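Local coordinates for hypothetical protein Atu1826 (Agrobacterium tumefaciens, PDB 2I3D), which is of unknown function but is probably a serine hydrolase of the alpha/beta-hydrolase fold, related in sequence to the S15 X-Pro dipeptidyl-peptidases, at residues S123-M137 with E147-F161. Sequence-based numbering, arbitrary orientation. Where two conformers were deposited one is given.
Sequences SCWVAGYSFGAWIGM and EGFMSIAPQPNTYDF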
ATOM      1  N   SER B 123      -8.094  25.990 -12.081  1.00 26.33           N
ATOM      2  CA  SER B 123      -8.716  24.660 -12.164  1.00 24.10           C
ATOM      3  C   SER B 123      -8.036  23.604 -11.336  1.00 22.26           C
ATOM      4  O   SER B 123      -6.870  23.719 -10.943  1.00 21.53           O
ATOM      5  CB  SER B 123      -8.822  24.170 -13.600  1.00 24.58           C
ATOM      6  OG  SER B 123      -7.559  23.844 -14.064  1.00 26.28           O
ATOM      7  N   CYS B 124      -8.814  22.566 -11.071  1.00 20.28           N
ATOM      8  CA  CYS B 124      -8.382  21.573 -10.120  1.00 17.18           C
ATOM      9  C   CYS B 124      -8.914  20.195 -10.549  1.00 15.70           C
ATOM     10  O   CYS B 124      -9.973  20.093 -11.175  1.00 14.79           O
ATOM     11  CB  CYS B 124      -8.829  21.971  -8.700  1.00 17.83           C
ATOM     12  SG  CYS B 124      -8.615  20.680  -7.419  1.00 22.41           S
ATOM     13  N   TRP B 125      -8.130  19.162 -10.243  1.00 13.97           N
ATOM     14  CA  TRP B 125      -8.605  17.772 -10.307  1.00 14.13           C
ATOM     15  C   TRP B 125      -8.526  17.150  -8.941  1.00 14.06           C
ATOM     16  O   TRP B 125      -7.636  17.481  -8.172  1.00 13.65           O
ATOM     17  CB  TRP B 125      -7.725  16.929 -11.222  1.00 14.58           C
ATOM     18  CG  TRP B 125      -8.044  17.069 -12.715  1.00 15.82           C
ATOM     19  CD1 TRP B 125      -7.956  18.190 -13.487  1.00 17.50           C
ATOM     20  CD2 TRP B 125      -8.432  16.005 -13.586  1.00 14.47           C
ATOM     21  NE1 TRP B 125      -8.271  17.897 -14.811  1.00 16.30           N
ATOM     22  CE2 TRP B 125      -8.555  16.559 -14.901  1.00 15.41           C
ATOM     23  CE3 TRP B 125      -8.636  14.634 -13.396  1.00 13.99           C
ATOM     24  CZ2 TRP B 125      -8.912  15.789 -15.997  1.00 14.64           C
ATOM     25  CZ3 TRP B 125      -9.003  13.854 -14.491  1.00 14.58           C
ATOM     26  CH2 TRP B 125      -9.145  14.437 -15.771  1.00 16.25           C
ATOM     27  N   VAL B 126      -9.412  16.200  -8.677  1.00 13.44           N
ATOM     28  CA  VAL B 126      -9.304  15.408  -7.449  1.00 12.39           C
ATOM     29  C   VAL B 126      -9.194  13.951  -7.860  1.00 12.57           C
ATOM     30  O   VAL B 126      -9.884  13.499  -8.788  1.00 11.74           O
ATOM     31  CB  VAL B 126     -10.517  15.647  -6.489  1.00 13.26           C
ATOM     32  CG1 VAL B 126     -11.821  15.256  -7.158  1.00 13.88           C
ATOM     33  CG2 VAL B 126     -10.327  14.937  -5.130  1.00 14.69           C
ATOM     34  N   ALA B 127      -8.314  13.217  -7.202  1.00 12.16           N
ATOM     35  CA  ALA B 127      -8.214  11.781  -7.470  1.00 11.38           C
ATOM     36  C   ALA B 127      -8.272  11.102  -6.120  1.00 11.24           C
ATOM     37  O   ALA B 127      -7.504  11.483  -5.215  1.00 12.79           O
ATOM     38  CB  ALA B 127      -6.910  11.461  -8.178  1.00 11.83           C
ATOM     39  N   GLY B 128      -9.171  10.136  -5.948  1.00 10.99           N
ATOM     40  CA  GLY B 128      -9.339   9.470  -4.653  1.00 10.22           C
ATOM     41  C   GLY B 128      -9.417   7.957  -4.805  1.00 10.59           C
ATOM     42  O   GLY B 128      -9.936   7.474  -5.799  1.00 11.59           O
ATOM     43  N   TYR B 129      -8.926   7.219  -3.813  1.00  9.88           N
ATOM     44  CA  TYR B 129      -8.946   5.754  -3.859  1.00 10.97           C
ATOM     45  C   TYR B 129      -9.749   5.225  -2.680  1.00 11.85           C
ATOM     46  O   TYR B 129      -9.483   5.574  -1.522  1.00 11.59           O
ATOM     47  CB  TYR B 129      -7.466   5.287  -3.850  1.00 11.03           C
ATOM     48  CG  TYR B 129      -7.278   3.809  -3.676  1.00 11.17           C
ATOM     49  CD1 TYR B 129      -8.212   2.891  -4.167  1.00 11.36           C
ATOM     50  CD2 TYR B 129      -6.140   3.324  -3.013  1.00 13.71           C
ATOM     51  CE1 TYR B 129      -8.025   1.468  -3.955  1.00 11.50           C
ATOM     52  CE2 TYR B 129      -5.958   1.954  -2.797  1.00 15.27           C
ATOM     53  CZ  TYR B 129      -6.886   1.053  -3.259  1.00 13.97           C
ATOM     54  OH  TYR B 129      -6.597  -0.272  -3.035  1.00 15.46           O
ATOM     55  N   SER B 130     -10.769   4.418  -2.977  1.00 11.40           N
ATOM     56  CA  SER B 130     -11.603   3.801  -1.990  1.00 11.55           C
ATOM     57  C   SER B 130     -12.375   4.874  -1.185  1.00 10.70           C
ATOM     58  O   SER B 130     -13.068   5.703  -1.792  1.00 11.00           O
ATOM     59  CB  SER B 130     -10.779   2.842  -1.116  1.00 11.19           C
ATOM     60  OG  SER B 130     -11.606   1.929  -0.403  1.00 12.52           O
ATOM     61  N   PHE B 131     -12.253   4.880   0.155  1.00 11.27           N
ATOM     62  CA  PHE B 131     -12.877   5.959   0.950  1.00 11.67           C
ATOM     63  C   PHE B 131     -12.480   7.355   0.389  1.00 10.57           C
ATOM     64  O   PHE B 131     -13.295   8.282   0.347  1.00 11.75           O
ATOM     65  CB  PHE B 131     -12.444   5.789   2.401  1.00 10.98           C
ATOM     66  CG  PHE B 131     -12.822   6.939   3.327  1.00 11.64           C
ATOM     67  CD1 PHE B 131     -14.004   6.903   4.043  1.00 13.27           C
ATOM     68  CD2 PHE B 131     -11.908   7.951   3.588  1.00 13.37           C
ATOM     69  CE1 PHE B 131     -14.293   7.923   4.951  1.00 12.16           C
ATOM     70  CE2 PHE B 131     -12.183   8.974   4.495  1.00 13.47           C
ATOM     71  CZ  PHE B 131     -13.372   8.962   5.157  1.00 13.17           C
ATOM     72  N   GLY B 132     -11.218   7.501  -0.040  1.00 10.53           N
ATOM     73  CA  GLY B 132     -10.758   8.735  -0.653  1.00  9.47           C
ATOM     74  C   GLY B 132     -11.577   9.160  -1.878  1.00  9.33           C
ATOM     75  O   GLY B 132     -11.703  10.355  -2.119  1.00 10.78           O
ATOM     76  N   ALA B 133     -12.125   8.191  -2.644  1.00  8.75           N
ATOM     77  CA  ALA B 133     -12.926   8.548  -3.829  1.00  9.55           C
ATOM     78  C   ALA B 133     -14.256   9.140  -3.344  1.00 10.40           C
ATOM     79  O   ALA B 133     -14.849  10.007  -4.016  1.00 11.27           O
ATOM     80  CB  ALA B 133     -13.189   7.314  -4.682  1.00  9.65           C
ATOM     81  N   TRP B 134     -14.790   8.607  -2.240  1.00 10.31           N
ATOM     82  CA  TRP B 134     -16.047   9.174  -1.699  1.00 11.01           C
ATOM     83  C   TRP B 134     -15.837  10.605  -1.197  1.00 11.39           C
ATOM     84  O   TRP B 134     -16.630  11.545  -1.522  1.00 11.47           O
ATOM     85  CB  TRP B 134     -16.569   8.242  -0.597  1.00 11.08           C
ATOM     86  CG  TRP B 134     -17.855   8.662   0.063  1.00 12.36           C
ATOM     87  CD1 TRP B 134     -19.080   8.847  -0.527  1.00 14.13           C
ATOM     88  CD2 TRP B 134     -18.024   8.925   1.462  1.00 12.34           C
ATOM     89  NE1 TRP B 134     -20.013   9.254   0.435  1.00 13.07           N
ATOM     90  CE2 TRP B 134     -19.390   9.282   1.662  1.00 12.56           C
ATOM     91  CE3 TRP B 134     -17.138   8.945   2.563  1.00 12.16           C
ATOM     92  CZ2 TRP B 134     -19.891   9.607   2.933  1.00 12.49           C
ATOM     93  CZ3 TRP B 134     -17.627   9.242   3.800  1.00 14.97           C
ATOM     94  CH2 TRP B 134     -18.984   9.566   3.996  1.00 13.81           C
ATOM     95  N   ILE B 135     -14.794  10.802  -0.366  1.00 11.81           N
ATOM     96  CA  ILE B 135     -14.448  12.187  -0.002  1.00 11.51           C
ATOM     97  C   ILE B 135     -14.173  13.070  -1.246  1.00 10.76           C
ATOM     98  O   ILE B 135     -14.651  14.218  -1.338  1.00 11.58           O
ATOM     99  CB  ILE B 135     -13.253  12.234   0.966  1.00 10.91           C
ATOM    100  CG1 ILE B 135     -13.512  11.335   2.206  1.00 12.27           C
ATOM    101  CG2 ILE B 135     -12.908  13.725   1.328  1.00 10.38           C
ATOM    102  CD1 ILE B 135     -14.653  11.872   3.125  1.00 14.40           C
ATOM    103  N   GLY B 136     -13.451  12.523  -2.240  1.00 11.92           N
ATOM    104  CA  GLY B 136     -13.140  13.294  -3.423  1.00  9.84           C
ATOM    105  C   GLY B 136     -14.373  13.765  -4.182  1.00 10.69           C
ATOM    106  O   GLY B 136     -14.444  14.921  -4.643  1.00 12.27           O
HETATM  107  N   MSE B 137     -15.344  12.875  -4.317  1.00  9.96           N
HETATM  108  CA  MSE B 137     -16.546  13.252  -5.069  0.70 11.21           C
HETATM  109  C   MSE B 137     -17.394  14.260  -4.273  1.00 11.44           C
HETATM  110  O   MSE B 137     -18.090  15.093  -4.876  1.00 12.89           O
HETATM  111  CB  MSE B 137     -17.323  12.032  -5.582  0.70 11.51           C
HETATM  112  CG  MSE B 137     -16.473  11.191  -6.561  0.70 11.36           C
HETATM  113 SE   MSE B 137     -17.443   9.880  -7.589  0.52 13.58          SE
HETATM  114  CE  MSE B 137     -18.099  11.082  -9.000  0.70 12.63           C
ATOM    115  N   GLU B 147     -12.656  20.434 -12.194  1.00 14.98           N
ATOM    116  CA  GLU B 147     -13.192  20.138 -13.535  0.60 15.86           C
ATOM    117  C   GLU B 147     -12.994  18.695 -13.998  1.00 15.03           C
ATOM    118  O   GLU B 147     -13.463  18.304 -15.078  1.00 13.96           O
ATOM    119  CB  GLU B 147     -12.661  21.130 -14.573  0.60 16.86           C
ATOM    120  CG  GLU B 147     -11.192  21.043 -14.865  0.60 18.09           C
ATOM    121  CD  GLU B 147     -10.768  22.055 -15.926  0.60 25.24           C
ATOM    122  OE1 GLU B 147     -10.232  21.631 -16.961  0.60 24.10           O
ATOM    123  OE2 GLU B 147     -11.005  23.276 -15.723  0.60 23.81           O
ATOM    124  N   GLY B 148     -12.346  17.891 -13.156  1.00 12.92           N
ATOM    125  CA  GLY B 148     -12.160  16.467 -13.489  1.00 11.24           C
ATOM    126  C   GLY B 148     -11.921  15.712 -12.212  1.00 11.08           C
ATOM    127  O   GLY B 148     -11.421  16.270 -11.213  1.00 11.93           O
ATOM    128  N   PHE B 149     -12.215  14.410 -12.268  1.00 11.14           N
ATOM    129  CA  PHE B 149     -11.917  13.553 -11.130  1.00 11.18           C
ATOM    130  C   PHE B 149     -11.519  12.164 -11.599  1.00 11.64           C
ATOM    131  O   PHE B 149     -11.834  11.771 -12.739  1.00 11.53           O
ATOM    132  CB  PHE B 149     -13.144  13.413 -10.205  1.00 11.40           C
ATOM    133  CG  PHE B 149     -14.332  12.703 -10.871  1.00 10.53           C
ATOM    134  CD1 PHE B 149     -14.448  11.314 -10.853  1.00 11.50           C
ATOM    135  CD2 PHE B 149     -15.318  13.440 -11.552  1.00 12.72           C
ATOM    136  CE1 PHE B 149     -15.525  10.665 -11.476  1.00 13.64           C
ATOM    137  CE2 PHE B 149     -16.393  12.802 -12.154  1.00 12.10           C
ATOM    138  CZ  PHE B 149     -16.490  11.406 -12.133  1.00 13.32           C
HETATM  139  N   MSE B 150     -10.838  11.446 -10.696  1.00 10.12           N
HETATM  140  CA  MSE B 150     -10.636  10.020 -10.834  1.00 10.77           C
HETATM  141  C   MSE B 150     -11.118   9.406  -9.532  1.00 10.73           C
HETATM  142  O   MSE B 150     -10.730   9.902  -8.431  1.00 10.89           O
HETATM  143  CB  MSE B 150      -9.156   9.723 -11.010  1.00 11.64           C
HETATM  144  CG  MSE B 150      -8.608  10.251 -12.302  1.00 12.39           C
HETATM  145 SE   MSE B 150      -6.730   9.700 -12.383  0.75 14.07          SE
HETATM  146  CE  MSE B 150      -6.334  10.642 -14.042  1.00 13.51           C
ATOM    147  N   SER B 151     -11.950   8.362  -9.638  1.00  9.10           N
ATOM    148  CA  SER B 151     -12.448   7.639  -8.452  1.00 10.19           C
ATOM    149  C   SER B 151     -12.068   6.192  -8.644  1.00 10.48           C
ATOM    150  O   SER B 151     -12.655   5.508  -9.484  1.00 10.42           O
ATOM    151  CB  SER B 151     -13.957   7.770  -8.302  1.00  9.56           C
ATOM    152  OG  SER B 151     -14.270   9.052  -7.860  1.00 12.43           O
ATOM    153  N   ILE B 152     -11.069   5.751  -7.882  1.00  9.66           N
ATOM    154  CA  ILE B 152     -10.517   4.415  -7.977  1.00 10.39           C
ATOM    155  C   ILE B 152     -11.195   3.576  -6.866  1.00  9.69           C
ATOM    156  O   ILE B 152     -11.111   3.917  -5.673  1.00 10.52           O
ATOM    157  CB  ILE B 152      -9.013   4.417  -7.764  1.00 10.51           C
ATOM    158  CG1 ILE B 152      -8.332   5.194  -8.896  1.00 11.35           C
ATOM    159  CG2 ILE B 152      -8.522   2.977  -7.772  1.00 12.78           C
ATOM    160  CD1 ILE B 152      -8.460   6.738  -8.890  1.00 16.99           C
ATOM    161  N   ALA B 153     -11.873   2.511  -7.271  1.00  9.43           N
ATOM    162  CA  ALA B 153     -12.519   1.583  -6.308  1.00  9.16           C
ATOM    163  C   ALA B 153     -13.515   2.270  -5.362  1.00  9.19           C
ATOM    164  O   ALA B 153     -13.433   2.077  -4.151  1.00  9.97           O
ATOM    165  CB  ALA B 153     -11.474   0.796  -5.447  1.00  9.88           C
ATOM    166  N   PRO B 154     -14.485   3.008  -5.902  1.00  9.69           N
ATOM    167  CA  PRO B 154     -15.483   3.640  -5.017  1.00 10.19           C
ATOM    168  C   PRO B 154     -16.390   2.562  -4.358  1.00 10.97           C
ATOM    169  O   PRO B 154     -16.499   1.440  -4.906  1.00 11.06           O
ATOM    170  CB  PRO B 154     -16.283   4.503  -5.996  1.00 11.44           C
ATOM    171  CG  PRO B 154     -16.292   3.703  -7.282  1.00 11.25           C
ATOM    172  CD  PRO B 154     -14.834   3.133  -7.332  1.00  9.52           C
ATOM    173  N   GLN B 155     -17.029   2.868  -3.207  1.00 11.22           N
ATOM    174  CA  GLN B 155     -17.724   1.839  -2.440  1.00 11.15           C
ATOM    175  C   GLN B 155     -19.151   2.329  -2.226  1.00 10.45           C
ATOM    176  O   GLN B 155     -19.532   2.707  -1.118  1.00 10.18           O
ATOM    177  CB  GLN B 155     -17.068   1.654  -1.061  1.00 11.76           C
ATOM    178  CG  GLN B 155     -15.593   1.303  -1.078  1.00 12.91           C
ATOM    179  CD  GLN B 155     -14.969   1.738   0.235  1.00 14.31           C
ATOM    180  OE1 GLN B 155     -14.676   0.922   1.146  1.00 17.53           O
ATOM    181  NE2 GLN B 155     -14.770   3.038   0.346  1.00 12.01           N
ATOM    182  N   PRO B 156     -19.957   2.358  -3.295  1.00 10.91           N
ATOM    183  CA  PRO B 156     -21.323   2.927  -3.125  1.00 11.07           C
ATOM    184  C   PRO B 156     -22.327   2.022  -2.361  1.00 10.94           C
ATOM    185  O   PRO B 156     -23.470   2.453  -2.100  1.00 11.36           O
ATOM    186  CB  PRO B 156     -21.825   3.094  -4.566  1.00 11.19           C
ATOM    187  CG  PRO B 156     -20.998   2.052  -5.412  1.00 12.82           C
ATOM    188  CD  PRO B 156     -19.651   1.943  -4.683  1.00 11.98           C
ATOM    189  N   ASN B 157     -21.906   0.804  -2.024  1.00 11.39           N
ATOM    190  CA  ASN B 157     -22.655  -0.073  -1.145  1.00 13.64           C
ATOM    191  C   ASN B 157     -22.371   0.233   0.336  1.00 12.84           C
ATOM    192  O   ASN B 157     -23.142  -0.170   1.192  1.00 14.12           O
ATOM    193  CB  ASN B 157     -22.334  -1.571  -1.460  1.00 13.42           C
ATOM    194  CG  ASN B 157     -20.819  -1.914  -1.371  1.00 16.82           C
ATOM    195  OD1 ASN B 157     -19.962  -1.066  -1.575  1.00 18.40           O
ATOM    196  ND2 ASN B 157     -20.503  -3.193  -1.011  1.00 18.04           N
ATOM    197  N   THR B 158     -21.261   0.934   0.620  1.00 11.54           N
ATOM    198  CA  THR B 158     -20.834   1.229   2.004  1.00 13.32           C
ATOM    199  C   THR B 158     -21.007   2.703   2.371  1.00 12.91           C
ATOM    200  O   THR B 158     -21.297   3.039   3.547  1.00 13.36           O
ATOM    201  CB  THR B 158     -19.319   0.880   2.152  1.00 13.80           C
ATOM    202  OG1 THR B 158     -19.102  -0.481   1.759  1.00 16.90           O
ATOM    203  CG2 THR B 158     -18.831   1.147   3.587  1.00 16.13           C
ATOM    204  N   TYR B 159     -20.770   3.576   1.391  1.00 11.66           N
ATOM    205  CA  TYR B 159     -20.878   5.030   1.589  1.00 11.38           C
ATOM    206  C   TYR B 159     -21.915   5.540   0.603  1.00 12.23           C
ATOM    207  O   TYR B 159     -22.070   4.977  -0.495  1.00 11.84           O
ATOM    208  CB  TYR B 159     -19.536   5.730   1.356  1.00 12.74           C
ATOM    209  CG  TYR B 159     -18.510   5.258   2.369  1.00 13.63           C
ATOM    210  CD1 TYR B 159     -18.643   5.581   3.726  1.00 13.88           C
ATOM    211  CD2 TYR B 159     -17.405   4.514   1.986  1.00 15.62           C
ATOM    212  CE1 TYR B 159     -17.725   5.175   4.658  1.00 15.01           C
ATOM    213  CE2 TYR B 159     -16.468   4.076   2.945  1.00 16.19           C
ATOM    214  CZ  TYR B 159     -16.662   4.396   4.267  1.00 15.07           C
ATOM    215  OH  TYR B 159     -15.728   3.990   5.193  1.00 17.55           O
ATOM    216  N   ASP B 160     -22.605   6.592   1.016  1.00 11.79           N
ATOM    217  CA  ASP B 160     -23.715   7.166   0.266  1.00 11.77           C
ATOM    218  C   ASP B 160     -23.209   8.138  -0.820  1.00 11.12           C
ATOM    219  O   ASP B 160     -22.722   9.222  -0.525  1.00 12.52           O
ATOM    220  CB  ASP B 160     -24.624   7.887   1.273  1.00 10.63           C
ATOM    221  CG  ASP B 160     -25.811   8.575   0.623  1.00 12.58           C
ATOM    222  OD1 ASP B 160     -26.158   8.226  -0.546  1.00 13.18           O
ATOM    223  OD2 ASP B 160     -26.402   9.457   1.312  1.00 13.61           O
ATOM    224  N   PHE B 161     -23.387   7.783  -2.090  1.00 11.88           N
ATOM    225  CA  PHE B 161     -22.999   8.705  -3.196  1.00 11.88           C
ATOM    226  C   PHE B 161     -24.167   9.513  -3.781  1.00 13.57           C
ATOM    227  O   PHE B 161     -24.039  10.106  -4.861  1.00 14.77           O
ATOM    228  CB  PHE B 161     -22.335   7.895  -4.327  1.00 11.12           C
ATOM    229  CG  PHE B 161     -20.921   7.494  -4.014  1.00 11.71           C
ATOM    230  CD1 PHE B 161     -19.857   8.112  -4.639  1.00 12.02           C
ATOM    231  CD2 PHE B 161     -20.677   6.441  -3.129  1.00 11.35           C
ATOM    232  CE1 PHE B 161     -18.522   7.736  -4.349  1.00 12.58           C
ATOM    233  CE2 PHE B 161     -19.356   5.990  -2.827  1.00 12.08           C
ATOM    234  CZ  PHE B 161     -18.261   6.651  -3.457  1.00 11.51           C
TER
HETATM  235  O   HOH W   1      -8.965  19.449 -17.647  1.00 44.30           O
HETATM  236  O   HOH W   2     -15.687   4.833  -1.582  1.00 12.61           O
HETATM  237  O   HOH W   3     -12.490  11.035  -6.231  1.00 15.79           O
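What is probably the nucleophile elbow of an alpha/beta-hydrolase fold sits here, with strand 124-129 running parallel to strand 147-152 in a beta-alpha-beta unit whose helix starts at 131. Backbone hydrogen bonds join the two strands from Cys124 O with Glu147 N up to the elbow, where Ser130 N gives a nearly straight bond to Ile152 O (2.8 Å). Ser130, on the strained turn, is probably the nucleophile; its OG is hydrogen-bonded to His212 NE2, as in a Ser-His-Asp triad. Near the start of the strands, Gly148 CA lies over the six-membered ring of Trp125, 3.8 Å from its centroid. Where the helix packs back on the sheet, selenomethionine Met137, bent at chi3 (82°), lays its CE over one face of the Phe149 ring, 3.5 Å from Phe149 CZ, while Ala133 CB meets Ser151 CB. Past the strand, the loop packs against Trp134: the Tyr159 ring stacks offset on its six-membered ring, planes 20° apart, and Phe161 takes the indole's edge on its face. Phe131 turns its edge to Tyr159. With CG anti to the backbone N (chi1 -180°), the indole reaches out to this loop, and Trp134 NE1 donates to Asp160 O (2.9 Å), in the indole plane but well above the carbonyl plane.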